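Side-chain contacts in acyl-coa oxidase (Arabidopsis thaliana, PDB 1W07), which uses FAD to desaturate long- and medium-chain acyl-CoAs to 2-trans-enoyl-CoAs in the peroxisome, passing the electrons to oxygen to give hydrogen peroxide: residues 101-104 with 105-109; 249-253 with 254-258; 641-644 with 645-649. The protein carries 1 engineered substitution. All blocks are in the same frame, centred on the assembly; numbering follows the deposited sequence.

Interaction 1: residues 101-104 with 105-109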
ATOM      1  N   LEU B 101      20.042 -12.815  -8.665  1.00 18.57           N
ATOM      2  CA  LEU B 101      20.252 -12.323 -10.022  1.00 18.89           C
ATOM      3  C   LEU B 101      21.267 -13.161 -10.780  1.00 20.94           C
ATOM      4  O   LEU B 101      21.152 -13.337 -11.992  1.00 22.39           O
ATOM      5  CB  LEU B 101      20.688 -10.855 -10.004  1.00 19.20           C
ATOM      6  CG  LEU B 101      19.598  -9.801  -9.784  1.00 17.65           C
ATOM      7  CD1 LEU B 101      18.514  -9.970 -10.834  1.00 17.45           C
ATOM      8  CD2 LEU B 101      18.995  -9.922  -8.393  1.00 19.44           C
ATOM      9  N   HIS B 102      22.260 -13.674 -10.066  1.00 19.99           N
ATOM     10  CA  HIS B 102      23.276 -14.519 -10.668  1.00 20.62           C
ATOM     11  C   HIS B 102      22.612 -15.742 -11.314  1.00 22.01           C
ATOM     12  O   HIS B 102      22.815 -16.016 -12.495  1.00 19.41           O
ATOM     13  CB  HIS B 102      24.253 -14.989  -9.600  1.00 20.93           C
ATOM     14  CG  HIS B 102      25.318 -15.896 -10.120  1.00 20.81           C
ATOM     15  ND1 HIS B 102      26.388 -15.439 -10.859  1.00 18.05           N
ATOM     16  CD2 HIS B 102      25.471 -17.240 -10.024  1.00 21.91           C
ATOM     17  CE1 HIS B 102      27.158 -16.461 -11.190  1.00 21.89           C
ATOM     18  NE2 HIS B 102      26.624 -17.566 -10.697  1.00 18.81           N
ATOM     19  N   TRP B 103      21.818 -16.470 -10.529  1.00 23.99           N
ATOM     20  CA  TRP B 103      21.119 -17.668 -10.998  1.00 23.85           C
ATOM     21  C   TRP B 103      19.839 -17.369 -11.785  1.00 24.99           C
ATOM     22  O   TRP B 103      19.468 -18.115 -12.693  1.00 25.89           O
ATOM     23  CB  TRP B 103      20.746 -18.562  -9.809  1.00 24.47           C
ATOM     24  CG  TRP B 103      21.910 -19.163  -9.066  1.00 22.50           C
ATOM     25  CD1 TRP B 103      22.095 -19.178  -7.714  1.00 23.44           C
ATOM     26  CD2 TRP B 103      23.029 -19.851  -9.631  1.00 26.11           C
ATOM     27  NE1 TRP B 103      23.259 -19.831  -7.401  1.00 27.56           N
ATOM     28  CE2 TRP B 103      23.854 -20.258  -8.559  1.00 29.37           C
ATOM     29  CE3 TRP B 103      23.419 -20.165 -10.942  1.00 29.83           C
ATOM     30  CZ2 TRP B 103      25.044 -20.970  -8.755  1.00 29.53           C
ATOM     31  CZ3 TRP B 103      24.605 -20.870 -11.138  1.00 31.61           C
ATOM     32  CH2 TRP B 103      25.403 -21.264 -10.048  1.00 28.36           C
ATOM     33  N   GLY B 104      19.165 -16.280 -11.431  1.00 23.45           N
ATOM     34  CA  GLY B 104      17.919 -15.947 -12.092  1.00 21.56           C
ATOM     35  C   GLY B 104      17.965 -15.141 -13.374  1.00 21.77           C
ATOM     36  O   GLY B 104      17.021 -15.197 -14.165  1.00 21.68           O
ATOM     37  N   MET B 105      19.049 -14.405 -13.595  1.00 22.85           N
ATOM     38  CA  MET B 105      19.161 -13.573 -14.794  1.00 23.98           C
ATOM     39  C   MET B 105      20.479 -13.700 -15.557  1.00 22.79           C
ATOM     40  O   MET B 105      20.486 -13.917 -16.775  1.00 21.67           O
ATOM     41  CB  MET B 105      18.944 -12.101 -14.422  1.00 23.88           C
ATOM     42  CG  MET B 105      17.552 -11.788 -13.870  1.00 22.66           C
ATOM     43  SD  MET B 105      16.202 -12.137 -15.026  1.00 33.60           S
ATOM     44  CE  MET B 105      16.034 -10.506 -15.847  1.00 26.80           C
ATOM     45  N   PHE B 106      21.591 -13.549 -14.846  1.00 21.75           N
ATOM     46  CA  PHE B 106      22.907 -13.629 -15.463  1.00 20.42           C
ATOM     47  C   PHE B 106      23.084 -14.952 -16.205  1.00 23.90           C
ATOM     48  O   PHE B 106      23.427 -14.959 -17.386  1.00 22.77           O
ATOM     49  CB  PHE B 106      23.988 -13.474 -14.395  1.00 20.47           C
ATOM     50  CG  PHE B 106      25.384 -13.513 -14.938  1.00 18.83           C
ATOM     51  CD1 PHE B 106      25.837 -12.508 -15.790  1.00 16.44           C
ATOM     52  CD2 PHE B 106      26.250 -14.546 -14.595  1.00 22.18           C
ATOM     53  CE1 PHE B 106      27.125 -12.524 -16.289  1.00 21.48           C
ATOM     54  CE2 PHE B 106      27.554 -14.573 -15.092  1.00 22.25           C
ATOM     55  CZ  PHE B 106      27.992 -13.557 -15.941  1.00 21.69           C
ATOM     56  N   VAL B 107      22.837 -16.068 -15.517  1.00 25.05           N
ATOM     57  CA  VAL B 107      22.986 -17.381 -16.139  1.00 26.29           C
ATOM     58  C   VAL B 107      21.995 -17.607 -17.281  1.00 26.60           C
ATOM     59  O   VAL B 107      22.386 -17.986 -18.383  1.00 25.88           O
ATOM     60  CB  VAL B 107      22.844 -18.504 -15.092  1.00 26.48           C
ATOM     61  CG1 VAL B 107      22.658 -19.854 -15.769  1.00 25.24           C
ATOM     62  CG2 VAL B 107      24.089 -18.533 -14.223  1.00 25.96           C
ATOM     63  N   PRO B 108      20.697 -17.389 -17.028  1.00 27.21           N
ATOM     64  CA  PRO B 108      19.688 -17.575 -18.076  1.00 27.06           C
ATOM     65  C   PRO B 108      19.989 -16.746 -19.331  1.00 27.76           C
ATOM     66  O   PRO B 108      19.673 -17.163 -20.448  1.00 27.36           O
ATOM     67  CB  PRO B 108      18.402 -17.131 -17.390  1.00 26.52           C
ATOM     68  CG  PRO B 108      18.632 -17.567 -15.962  1.00 27.00           C
ATOM     69  CD  PRO B 108      20.061 -17.148 -15.718  1.00 27.27           C
ATOM     70  N   ALA B 109      20.600 -15.577 -19.142  1.00 27.81           N
ATOM     71  CA  ALA B 109      20.926 -14.696 -20.262  1.00 27.99           C
ATOM     72  C   ALA B 109      22.005 -15.295 -21.150  1.00 29.87           C
ATOM     73  O   ALA B 109      21.880 -15.289 -22.376  1.00 32.57           O
ATOM     74  CB  ALA B 109      21.378 -13.330 -19.749  1.00 30.81           C
TER
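A wider pi-type turn interrupts the regular winding of helix 98-113 in the N-terminal domain of this acyl-CoA oxidase, and Leu101 O marks it by accepting two bonds. Phe106 N approaches Leu101 O at 2.9 Å, nearly in line with its C=O bond, whereas Met105 N comes from above the carbonyl plane. On one side of the helix, Leu101, which touches the FAD, runs side by side with Met105, Leu101 CD1 lying 3.7 Å from Met105 CG. Met105 then bends at chi2 and chi3 toward Tyr135 and Glu424, the probable proton acceptor; an alanine here would probably leave Leu101 CD1 without its neighbour and open a gap beside Glu424. His102 and Phe106 both hold CG anti to the backbone N (chi1 179° and -179°); their rings are near parallel, planes at 27°, but well offset, with centroids 5.7 Å apart. The buried imidazole is fixed at both nitrogens, NE2 to Ala126 O and ND1 to Gly133 N. Val107 CG2 rests over a face of that imidazole and also packs 3.7 Å from Trp103 CE3. Pro108 has no N-H to offer the preceding turn, and Pro108 CD instead sits 3.2 Å from Trp103 O.

Interaction 2: residues 249-253 with 254-258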
ATOM      1  N   ILE B 249      36.284  -4.439 -24.401  1.00 29.39           N
ATOM      2  CA  ILE B 249      36.127  -5.866 -24.167  1.00 31.31           C
ATOM      3  C   ILE B 249      36.331  -6.612 -25.478  1.00 30.77           C
ATOM      4  O   ILE B 249      36.093  -6.066 -26.553  1.00 31.06           O
ATOM      5  CB  ILE B 249      34.716  -6.215 -23.647  1.00 30.21           C
ATOM      6  CG1 ILE B 249      33.679  -5.801 -24.698  1.00 30.49           C
ATOM      7  CG2 ILE B 249      34.463  -5.531 -22.308  1.00 29.10           C
ATOM      8  CD1 ILE B 249      32.297  -6.375 -24.458  1.00 31.72           C
ATOM      9  N   PRO B 250      36.777  -7.875 -25.400  1.00 33.59           N
ATOM     10  CA  PRO B 250      37.000  -8.682 -26.605  1.00 33.54           C
ATOM     11  C   PRO B 250      35.714  -8.816 -27.426  1.00 35.99           C
ATOM     12  O   PRO B 250      34.617  -8.944 -26.875  1.00 33.02           O
ATOM     13  CB  PRO B 250      37.462 -10.017 -26.035  1.00 33.49           C
ATOM     14  CG  PRO B 250      38.211  -9.607 -24.802  1.00 35.30           C
ATOM     15  CD  PRO B 250      37.270  -8.584 -24.202  1.00 32.74           C
ATOM     16  N   ARG B 251      35.860  -8.783 -28.745  1.00 35.09           N
ATOM     17  CA  ARG B 251      34.722  -8.903 -29.642  1.00 35.06           C
ATOM     18  C   ARG B 251      33.915 -10.165 -29.347  1.00 35.20           C
ATOM     19  O   ARG B 251      32.694 -10.188 -29.514  1.00 34.30           O
ATOM     20  CB  ARG B 251      35.211  -8.933 -31.094  1.00 36.48           C
ATOM     21  CG  ARG B 251      34.113  -9.073 -32.138  1.00 36.60           C
ATOM     22  CD  ARG B 251      34.690  -9.097 -33.557  1.00 39.00           C
ATOM     23  NE  ARG B 251      35.544 -10.265 -33.779  1.00 39.53           N
ATOM     24  CZ  ARG B 251      35.091 -11.504 -33.959  1.00 40.24           C
ATOM     25  NH1 ARG B 251      33.786 -11.745 -33.962  1.00 38.28           N
ATOM     26  NH2 ARG B 251      35.944 -12.507 -34.104  1.00 40.17           N
ATOM     27  N   ASP B 252      34.598 -11.214 -28.901  1.00 32.13           N
ATOM     28  CA  ASP B 252      33.925 -12.471 -28.620  1.00 33.67           C
ATOM     29  C   ASP B 252      33.129 -12.455 -27.318  1.00 32.27           C
ATOM     30  O   ASP B 252      32.501 -13.453 -26.964  1.00 31.09           O
ATOM     31  CB  ASP B 252      34.949 -13.611 -28.605  1.00 34.67           C
ATOM     32  CG  ASP B 252      35.809 -13.601 -27.367  1.00 38.22           C
ATOM     33  OD1 ASP B 252      36.239 -12.504 -26.939  1.00 42.14           O
ATOM     34  OD2 ASP B 252      36.071 -14.690 -26.824  1.00 44.94           O
ATOM     35  N   GLN B 253      33.150 -11.333 -26.603  1.00 30.58           N
ATOM     36  CA  GLN B 253      32.396 -11.239 -25.359  1.00 31.41           C
ATOM     37  C   GLN B 253      30.971 -10.739 -25.614  1.00 31.59           C
ATOM     38  O   GLN B 253      30.189 -10.498 -24.689  1.00 29.59           O
ATOM     39  CB  GLN B 253      33.125 -10.359 -24.341  1.00 29.97           C
ATOM     40  CG  GLN B 253      33.914 -11.177 -23.313  1.00 25.77           C
ATOM     41  CD  GLN B 253      34.703 -10.328 -22.331  1.00 31.44           C
ATOM     42  OE1 GLN B 253      34.169  -9.409 -21.716  1.00 30.55           O
ATOM     43  NE2 GLN B 253      35.985 -10.636 -22.182  1.00 28.14           N
ATOM     44  N   MET B 254      30.640 -10.601 -26.893  1.00 30.33           N
ATOM     45  CA  MET B 254      29.306 -10.187 -27.293  1.00 30.01           C
ATOM     46  C   MET B 254      28.500 -11.466 -27.464  1.00 31.27           C
ATOM     47  O   MET B 254      28.904 -12.349 -28.219  1.00 32.50           O
ATOM     48  CB  MET B 254      29.337  -9.453 -28.634  1.00 29.61           C
ATOM     49  CG  MET B 254      27.946  -9.125 -29.182  1.00 31.19           C
ATOM     50  SD  MET B 254      27.910  -8.707 -30.951  1.00 36.88           S
ATOM     51  CE  MET B 254      26.366  -9.394 -31.435  1.00 32.34           C
ATOM     52  N   LEU B 255      27.377 -11.577 -26.761  1.00 32.74           N
ATOM     53  CA  LEU B 255      26.539 -12.768 -26.878  1.00 32.69           C
ATOM     54  C   LEU B 255      26.128 -12.865 -28.342  1.00 32.59           C
ATOM     55  O   LEU B 255      25.379 -12.028 -28.840  1.00 30.05           O
ATOM     56  CB  LEU B 255      25.311 -12.647 -25.969  1.00 32.82           C
ATOM     57  CG  LEU B 255      25.615 -12.506 -24.470  1.00 32.60           C
ATOM     58  CD1 LEU B 255      24.331 -12.326 -23.673  1.00 30.64           C
ATOM     59  CD2 LEU B 255      26.369 -13.737 -23.992  1.00 30.80           C
ATOM     60  N   MET B 256      26.628 -13.883 -29.036  1.00 33.75           N
ATOM     61  CA  MET B 256      26.326 -14.041 -30.451  1.00 35.63           C
ATOM     62  C   MET B 256      25.619 -15.335 -30.843  1.00 37.32           C
ATOM     63  O   MET B 256      26.125 -16.095 -31.660  1.00 41.54           O
ATOM     64  CB  MET B 256      27.614 -13.883 -31.273  1.00 34.11           C
ATOM     65  CG  MET B 256      28.299 -12.524 -31.105  1.00 33.71           C
ATOM     66  SD  MET B 256      29.527 -12.141 -32.382  1.00 38.17           S
ATOM     67  CE  MET B 256      30.928 -11.654 -31.423  1.00 35.23           C
ATOM     68  N   ARG B 257      24.450 -15.584 -30.262  1.00 38.49           N
ATOM     69  CA  ARG B 257      23.693 -16.781 -30.600  1.00 38.65           C
ATOM     70  C   ARG B 257      22.745 -16.472 -31.749  1.00 39.50           C
ATOM     71  O   ARG B 257      22.524 -17.306 -32.629  1.00 39.79           O
ATOM     72  CB  ARG B 257      22.863 -17.269 -29.421  1.00 41.41           C
ATOM     73  CG  ARG B 257      22.033 -18.497 -29.758  1.00 38.90           C
ATOM     74  CD  ARG B 257      20.953 -18.754 -28.715  1.00 41.93           C
ATOM     75  NE  ARG B 257      20.106 -19.884 -29.088  1.00 41.99           N
ATOM     76  CZ  ARG B 257      18.980 -20.227 -28.464  1.00 44.32           C
ATOM     77  NH1 ARG B 257      18.545 -19.530 -27.419  1.00 42.04           N
ATOM     78  NH2 ARG B 257      18.272 -21.261 -28.897  1.00 42.11           N
ATOM     79  N   LEU B 258      22.177 -15.269 -31.734  1.00 39.19           N
ATOM     80  CA  LEU B 258      21.239 -14.851 -32.769  1.00 39.82           C
ATOM     81  C   LEU B 258      21.793 -13.745 -33.649  1.00 39.30           C
ATOM     82  O   LEU B 258      21.200 -13.411 -34.671  1.00 40.60           O
ATOM     83  CB  LEU B 258      19.937 -14.362 -32.135  1.00 40.56           C
ATOM     84  CG  LEU B 258      19.336 -15.213 -31.020  1.00 41.35           C
ATOM     85  CD1 LEU B 258      17.895 -14.777 -30.804  1.00 43.09           C
ATOM     86  CD2 LEU B 258      19.405 -16.694 -31.384  1.00 40.59           C
TER
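Met256 reaches back along its own chain to Arg251, the two side chains crossing at about a right angle, and its terminal methyl does all the touching. Met256 CE is modelled unusually close to Arg251 O, 3.0 Å away, and lies 3.8 Å from Arg251 NH1. The torsions explain the reach: Met256 CG is anti to the carbonyl carbon (chi1 -60°), the chain stays extended through chi2, and chi3 bends to bring the methyl in. Arg251 leaves the backbone extended through chi1 and chi2, then bends at chi3 (64°), which carries the guanidinium to Asp160, salt-bridged through NE, with a weak bond from NH1 to Val261 O. Met254 takes another course. Its N gives Arg251 O a weak bond of 3.4 Å and its CB packs 3.5 Å from the same oxygen, but with CG anti to the backbone N the rest of the chain leads off to Phe162 of strand 161-165 and Phe204 of strand 197-207. Gln118 of helix 116-128 binds Asp252 O, Met254 O and Met256 N. The Met256 side chain is also about 3 Å from a bound platinum ion, in keeping with the affinity of platinum for thioethers. The arrangement belongs to a short 3-10 turn, 251-253, closed by Gln253 N on Pro250 O at 2.8 Å, that ends strand 247-250 of the mixed beta-sheet and opens into the loop carrying the methionines.

Interaction 3: residues 641-644 with 645-649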
ATOM      1  N   SER B 641      17.555   0.514  27.824  1.00 24.96           N
ATOM      2  CA  SER B 641      17.547   1.282  29.072  1.00 24.44           C
ATOM      3  C   SER B 641      16.211   2.008  29.219  1.00 24.05           C
ATOM      4  O   SER B 641      15.644   2.469  28.223  1.00 20.35           O
ATOM      5  CB  SER B 641      18.660   2.321  29.054  1.00 24.23           C
ATOM      6  OG  SER B 641      18.371   3.326  28.102  1.00 26.62           O
ATOM      7  N   VAL B 642      15.725   2.112  30.454  1.00 19.93           N
ATOM      8  CA  VAL B 642      14.460   2.787  30.732  1.00 23.25           C
ATOM      9  C   VAL B 642      14.577   4.279  30.506  1.00 22.00           C
ATOM     10  O   VAL B 642      13.608   4.934  30.140  1.00 23.33           O
ATOM     11  CB  VAL B 642      13.979   2.538  32.183  1.00 21.50           C
ATOM     12  CG1 VAL B 642      13.652   1.072  32.360  1.00 21.06           C
ATOM     13  CG2 VAL B 642      15.049   3.008  33.179  1.00 22.66           C
ATOM     14  N   VAL B 643      15.771   4.812  30.743  1.00 24.46           N
ATOM     15  CA  VAL B 643      16.039   6.228  30.531  1.00 23.52           C
ATOM     16  C   VAL B 643      16.745   6.346  29.184  1.00 26.16           C
ATOM     17  O   VAL B 643      17.876   5.891  29.022  1.00 26.04           O
ATOM     18  CB  VAL B 643      16.956   6.808  31.619  1.00 26.18           C
ATOM     19  CG1 VAL B 643      17.287   8.254  31.296  1.00 27.60           C
ATOM     20  CG2 VAL B 643      16.280   6.712  32.968  1.00 25.80           C
ATOM     21  N   PRO B 644      16.087   6.977  28.196  1.00 25.41           N
ATOM     22  CA  PRO B 644      16.628   7.154  26.850  1.00 26.07           C
ATOM     23  C   PRO B 644      17.871   8.035  26.744  1.00 26.59           C
ATOM     24  O   PRO B 644      18.022   9.016  27.476  1.00 24.20           O
ATOM     25  CB  PRO B 644      15.446   7.741  26.086  1.00 25.82           C
ATOM     26  CG  PRO B 644      14.801   8.613  27.130  1.00 23.37           C
ATOM     27  CD  PRO B 644      14.817   7.717  28.357  1.00 24.94           C
ATOM     28  N   ASP B 645      18.761   7.671  25.829  1.00 25.73           N
ATOM     29  CA  ASP B 645      19.960   8.461  25.601  1.00 25.21           C
ATOM     30  C   ASP B 645      19.487   9.733  24.923  1.00 25.24           C
ATOM     31  O   ASP B 645      18.817   9.670  23.897  1.00 26.16           O
ATOM     32  CB  ASP B 645      20.921   7.714  24.681  1.00 30.50           C
ATOM     33  CG  ASP B 645      22.102   8.570  24.251  1.00 30.95           C
ATOM     34  OD1 ASP B 645      22.430   9.550  24.954  1.00 32.17           O
ATOM     35  OD2 ASP B 645      22.697   8.255  23.208  1.00 33.33           O
ATOM     36  N   GLY B 646      19.849  10.873  25.506  1.00 22.15           N
ATOM     37  CA  GLY B 646      19.432  12.155  24.980  1.00 23.33           C
ATOM     38  C   GLY B 646      18.579  12.848  26.028  1.00 22.31           C
ATOM     39  O   GLY B 646      18.276  14.038  25.932  1.00 23.83           O
ATOM     40  N   TYR B 647      18.179  12.084  27.034  1.00 23.64           N
ATOM     41  CA  TYR B 647      17.365  12.602  28.128  1.00 26.94           C
ATOM     42  C   TYR B 647      18.045  13.787  28.824  1.00 25.04           C
ATOM     43  O   TYR B 647      17.439  14.848  29.002  1.00 24.74           O
ATOM     44  CB  TYR B 647      17.123  11.495  29.149  1.00 27.15           C
ATOM     45  CG  TYR B 647      16.913  11.993  30.560  1.00 29.41           C
ATOM     46  CD1 TYR B 647      15.745  12.657  30.923  1.00 31.35           C
ATOM     47  CD2 TYR B 647      17.897  11.817  31.526  1.00 31.71           C
ATOM     48  CE1 TYR B 647      15.558  13.134  32.214  1.00 31.52           C
ATOM     49  CE2 TYR B 647      17.728  12.284  32.821  1.00 33.21           C
ATOM     50  CZ  TYR B 647      16.552  12.950  33.157  1.00 33.63           C
ATOM     51  OH  TYR B 647      16.380  13.457  34.423  1.00 31.76           O
ATOM     52  N   GLN B 648      19.306  13.589  29.207  1.00 28.05           N
ATOM     53  CA  GLN B 648      20.097  14.606  29.898  1.00 28.94           C
ATOM     54  C   GLN B 648      20.261  15.899  29.116  1.00 27.97           C
ATOM     55  O   GLN B 648      20.227  16.986  29.689  1.00 28.24           O
ATOM     56  CB  GLN B 648      21.483  14.053  30.257  1.00 31.02           C
ATOM     57  CG  GLN B 648      21.461  12.865  31.216  1.00 37.51           C
ATOM     58  CD  GLN B 648      21.132  11.551  30.524  1.00 42.11           C
ATOM     59  OE1 GLN B 648      20.888  10.536  31.178  1.00 43.82           O
ATOM     60  NE2 GLN B 648      21.133  11.563  29.200  1.00 42.47           N
ATOM     61  N   GLU B 649      20.428  15.782  27.804  1.00 27.65           N
ATOM     62  CA  GLU B 649      20.613  16.952  26.960  1.00 30.05           C
ATOM     63  C   GLU B 649      19.330  17.572  26.413  1.00 28.84           C
ATOM     64  O   GLU B 649      19.214  18.795  26.342  1.00 28.69           O
ATOM     65  CB  GLU B 649      21.508  16.621  25.760  1.00 33.01           C
ATOM     66  CG  GLU B 649      22.651  15.661  26.034  1.00 40.77           C
ATOM     67  CD  GLU B 649      22.251  14.203  25.893  1.00 44.82           C
ATOM     68  OE1 GLU B 649      21.440  13.714  26.708  1.00 45.01           O
ATOM     69  OE2 GLU B 649      22.756  13.542  24.960  1.00 49.46           O
TER
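Pro644 and Tyr647 meet round a tight bend, with Asp645 at its outer corner. Pro644 O accepts the backbone N of Tyr647 at 3.1 Å, the donor standing about 40° out of the carbonyl plane, and the same oxygen is pressed to 3.1 Å from Tyr647 CB. Farther out the proline ring gives a looser apolar contact, Pro644 CG 4.2 Å from Tyr647 CB. With CG roughly anti to the backbone N (chi1 152°), the phenol crosses Val643 obliquely, Val643 CG1 coming 3.6 Å from Tyr647 CD2. Ser641 OG donates to Val643 O at 2.8 Å. The bend is a type II beta turn from Pro644 to Tyr647, and it leads straight into helix 647-655 with Gly646 at the N-cap. Gly646 has a positive phi (118°), where any side chain would collide with the carbonyl oxygen before it. Asp645, the second residue of the turn, has its CB pointing away from 641-644; OD1 forms a salt bridge with Lys63 of the second subunit. That subunit meets the other main residues too: Phe62 of the second subunit packs on Pro644, and His214 of the second subunit stacks on the Tyr647 ring. Within the helix, Gln648 OE1 lies at the edge of the phenol, in its plane.

How the interactions relate
Interactions 1 and 2 are neighbours, with centres 17 Å apart, and they touch where Leu255 CD1 packs 4.1 Å from Ala109 O. All three are partly buried. Interaction 1 lies innermost, beside the FAD, and relies on helix bonds with apolar and aromatic packing. Interaction 2 lies farther out, where strand 247-250 gives way to loop; methionines and an arginine dominate, and helix 116-128 borders both contacts. Interaction 3 is outermost and stands apart, its nearest atoms about 37 Å from interaction 1, near the C-terminus. There a beta turn starts a helix, and charged and aromatic groups face the second subunit of the homodimer.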